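Local coordinates for protein CT296 (Chlamydia trachomatis, PDB 3QH6) that is of unknown function but structurally resembles iron(II) 2-oxoglutarate-dependent enzymes, at residues V68-I71 against V72-R76. Numbering follows the deposited sequence.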
ATOM      1  N   VAL A  68      -9.033   5.431   3.898  1.00 22.40           N
ATOM      2  CA  VAL A  68      -7.606   5.244   3.671  1.00 30.80           C
ATOM      3  C   VAL A  68      -6.909   5.052   4.990  1.00 24.70           C
ATOM      4  O   VAL A  68      -6.239   4.067   5.179  1.00 19.96           O
ATOM      5  CB  VAL A  68      -6.941   6.427   2.944  1.00 26.50           C
ATOM      6  CG1 VAL A  68      -5.437   6.106   2.736  1.00 21.53           C
ATOM      7  CG2 VAL A  68      -7.653   6.687   1.640  1.00 24.21           C
ATOM      8  N   GLN A  69      -7.066   5.982   5.928  1.00 20.93           N
ATOM      9  CA  GLN A  69      -6.338   5.814   7.174  1.00 20.09           C
ATOM     10  C   GLN A  69      -6.906   4.629   7.913  1.00 18.44           C
ATOM     11  O   GLN A  69      -6.230   4.049   8.713  1.00 19.53           O
ATOM     12  CB  GLN A  69      -6.392   7.067   8.071  1.00 24.80           C
ATOM     13  CG  GLN A  69      -5.440   8.207   7.641  1.00 28.69           C
ATOM     14  CD  GLN A  69      -3.979   8.010   8.100  1.00 26.57           C
ATOM     15  OE1 GLN A  69      -3.477   6.883   8.228  1.00 31.93           O
ATOM     16  NE2 GLN A  69      -3.286   9.124   8.315  1.00 24.92           N
ATOM     17  N   MET A  70      -8.178   4.314   7.708  1.00 16.61           N
ATOM     18  CA  MET A  70      -8.766   3.162   8.424  1.00 17.02           C
ATOM     19  C   MET A  70      -8.090   1.870   7.994  1.00 22.87           C
ATOM     20  O   MET A  70      -7.785   1.022   8.821  1.00 24.39           O
ATOM     21  CB  MET A  70     -10.262   3.082   8.207  1.00 21.84           C
ATOM     22  CG  MET A  70     -11.020   4.062   9.096  1.00 24.93           C
ATOM     23  SD  MET A  70     -12.734   4.124   8.599  1.00 28.62           S
ATOM     24  CE  MET A  70     -13.259   2.471   9.125  1.00 30.70           C
ATOM     25  N   ILE A  71      -7.830   1.739   6.700  1.00 23.11           N
ATOM     26  CA  ILE A  71      -7.095   0.567   6.212  1.00 15.08           C
ATOM     27  C   ILE A  71      -5.668   0.587   6.748  1.00 16.43           C
ATOM     28  O   ILE A  71      -5.147  -0.428   7.188  1.00 18.87           O
ATOM     29  CB  ILE A  71      -7.102   0.496   4.693  1.00 27.59           C
ATOM     30  CG1 ILE A  71      -8.495   0.075   4.213  1.00 27.40           C
ATOM     31  CG2 ILE A  71      -6.031  -0.513   4.207  1.00 35.36           C
ATOM     32  CD1 ILE A  71      -8.579  -0.248   2.738  1.00 29.15           C
ATOM     33  N   VAL A  72      -5.033   1.753   6.715  1.00 16.30           N
ATOM     34  CA  VAL A  72      -3.633   1.848   7.168  1.00 17.04           C
ATOM     35  C   VAL A  72      -3.565   1.391   8.621  1.00 20.17           C
ATOM     36  O   VAL A  72      -2.726   0.570   9.007  1.00 18.01           O
ATOM     37  CB  VAL A  72      -3.115   3.311   7.063  1.00 16.50           C
ATOM     38  CG1 VAL A  72      -1.832   3.483   7.868  1.00 18.20           C
ATOM     39  CG2 VAL A  72      -2.935   3.697   5.619  1.00 21.02           C
ATOM     40  N   LYS A  73      -4.482   1.905   9.430  1.00 18.16           N
ATOM     41  CA  LYS A  73      -4.452   1.635  10.869  1.00 17.25           C
ATOM     42  C   LYS A  73      -4.938   0.226  11.240  1.00 20.81           C
ATOM     43  O   LYS A  73      -4.400  -0.395  12.146  1.00 17.63           O
ATOM     44  CB  LYS A  73      -5.340   2.644  11.595  1.00 21.46           C
ATOM     45  CG  LYS A  73      -4.873   4.104  11.455  1.00 36.79           C
ATOM     46  CD  LYS A  73      -3.561   4.316  12.179  1.00 41.56           C
ATOM     47  CE  LYS A  73      -3.329   5.779  12.482  1.00 54.73           C
ATOM     48  NZ  LYS A  73      -2.806   6.497  11.306  1.00 59.42           N
ATOM     49  N   ARG A  74      -5.982  -0.246  10.589  1.00 17.55           N
ATOM     50  CA  ARG A  74      -6.568  -1.520  10.994  1.00 16.62           C
ATOM     51  C   ARG A  74      -5.797  -2.684  10.415  1.00 23.16           C
ATOM     52  O   ARG A  74      -5.881  -3.798  10.932  1.00 20.51           O
ATOM     53  CB  ARG A  74      -8.035  -1.616  10.585  1.00 18.59           C
ATOM     54  CG  ARG A  74      -8.923  -0.536  11.234  1.00 23.40           C
ATOM     55  CD  ARG A  74     -10.338  -0.585  10.676  1.00 23.48           C
ATOM     56  NE  ARG A  74     -11.005  -1.835  11.058  1.00 20.99           N
ATOM     57  CZ  ARG A  74     -11.974  -2.413  10.368  1.00 32.55           C
ATOM     58  NH1 ARG A  74     -12.370  -1.889   9.223  1.00 26.80           N
ATOM     59  NH2 ARG A  74     -12.544  -3.528  10.831  1.00 31.06           N
ATOM     60  N   VAL A  75      -5.055  -2.444   9.342  1.00 15.31           N
ATOM     61  CA  VAL A  75      -4.182  -3.501   8.805  1.00 21.57           C
ATOM     62  C   VAL A  75      -2.762  -3.327   9.369  1.00 27.39           C
ATOM     63  O   VAL A  75      -1.921  -4.191   9.202  1.00 25.09           O
ATOM     64  CB  VAL A  75      -4.219  -3.511   7.265  1.00 24.37           C
ATOM     65  CG1 VAL A  75      -3.347  -4.616   6.703  1.00 27.76           C
ATOM     66  CG2 VAL A  75      -5.673  -3.710   6.811  1.00 24.93           C
ATOM     67  N   ARG A  76      -2.529  -2.215  10.076  1.00 16.36           N
ATOM     68  CA  ARG A  76      -1.229  -1.911  10.712  1.00 22.92           C
ATOM     69  C   ARG A  76      -0.098  -1.734   9.701  1.00 26.91           C
ATOM     70  O   ARG A  76       1.065  -2.039   9.996  1.00 19.11           O
ATOM     71  CB  ARG A  76      -0.836  -2.971  11.756  1.00 16.89           C
ATOM     72  CG  ARG A  76      -1.945  -3.244  12.755  1.00 20.88           C
ATOM     73  CD  ARG A  76      -1.531  -4.283  13.772  1.00 22.91           C
ATOM     74  NE  ARG A  76      -0.480  -3.831  14.672  1.00 28.26           N
ATOM     75  CZ  ARG A  76       0.814  -4.151  14.570  1.00 38.88           C
ATOM     76  NH1 ARG A  76       1.249  -4.928  13.585  1.00 30.33           N
ATOM     77  NH2 ARG A  76       1.684  -3.689  15.468  1.00 22.39           N
TER
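Val72 meets the turn before it with both methyls: CG2 lies 3.4 Å from the carbonyl O of Val68, and CG1 comes alongside the amide of Gln69, 3.8 Å from its OE1. CG1 stands anti to the Val72 backbone N (chi1 165°), which leaves CG2 beside that nitrogen and thus next to the Val68 carbonyl that the same N-H uses. The bond from Val72 N to Val68 O is 3.0 Å long. Gln69 folds back at its second torsion (chi2 -81°), bringing its amide up beside Val72 and within range of Lys73. The lysine chain, itself bent at chi2 and chi4, crosses that of Gln69 at a slant, and NZ reaches OE1 in a weak 3.2 Å hydrogen bond on the outer side of the helix. Such i to i+3 and i to i+4 pairings belong to the last turns of helix 66-75, which lies against the antiparallel sheet of this cupin-clan protein. Val68 touches Ile146 and Leu148 and Val72 touches Phe150, all on strand 145-151, while Leu35 of helix 29-42 meets both Val68 and Ile71. Ile71 and Val75 run side by side, their CG2 methyls in van der Waals contact at 4.1 Å, while Val75 N donates to Ile71 O. On the exposed flank CB, CG and CD of Arg74 pack against the outer end of the Met70 carbonyl, with CG 3.1 Å from its O, and that O accepts the Arg74 N-H at 2.8 Å. Arg76, with positive phi, is the C' residue of a Schellman motif that ends the helix: its N bonds weakly to Lys73 O, and the next residue's N turns back to Val72 O.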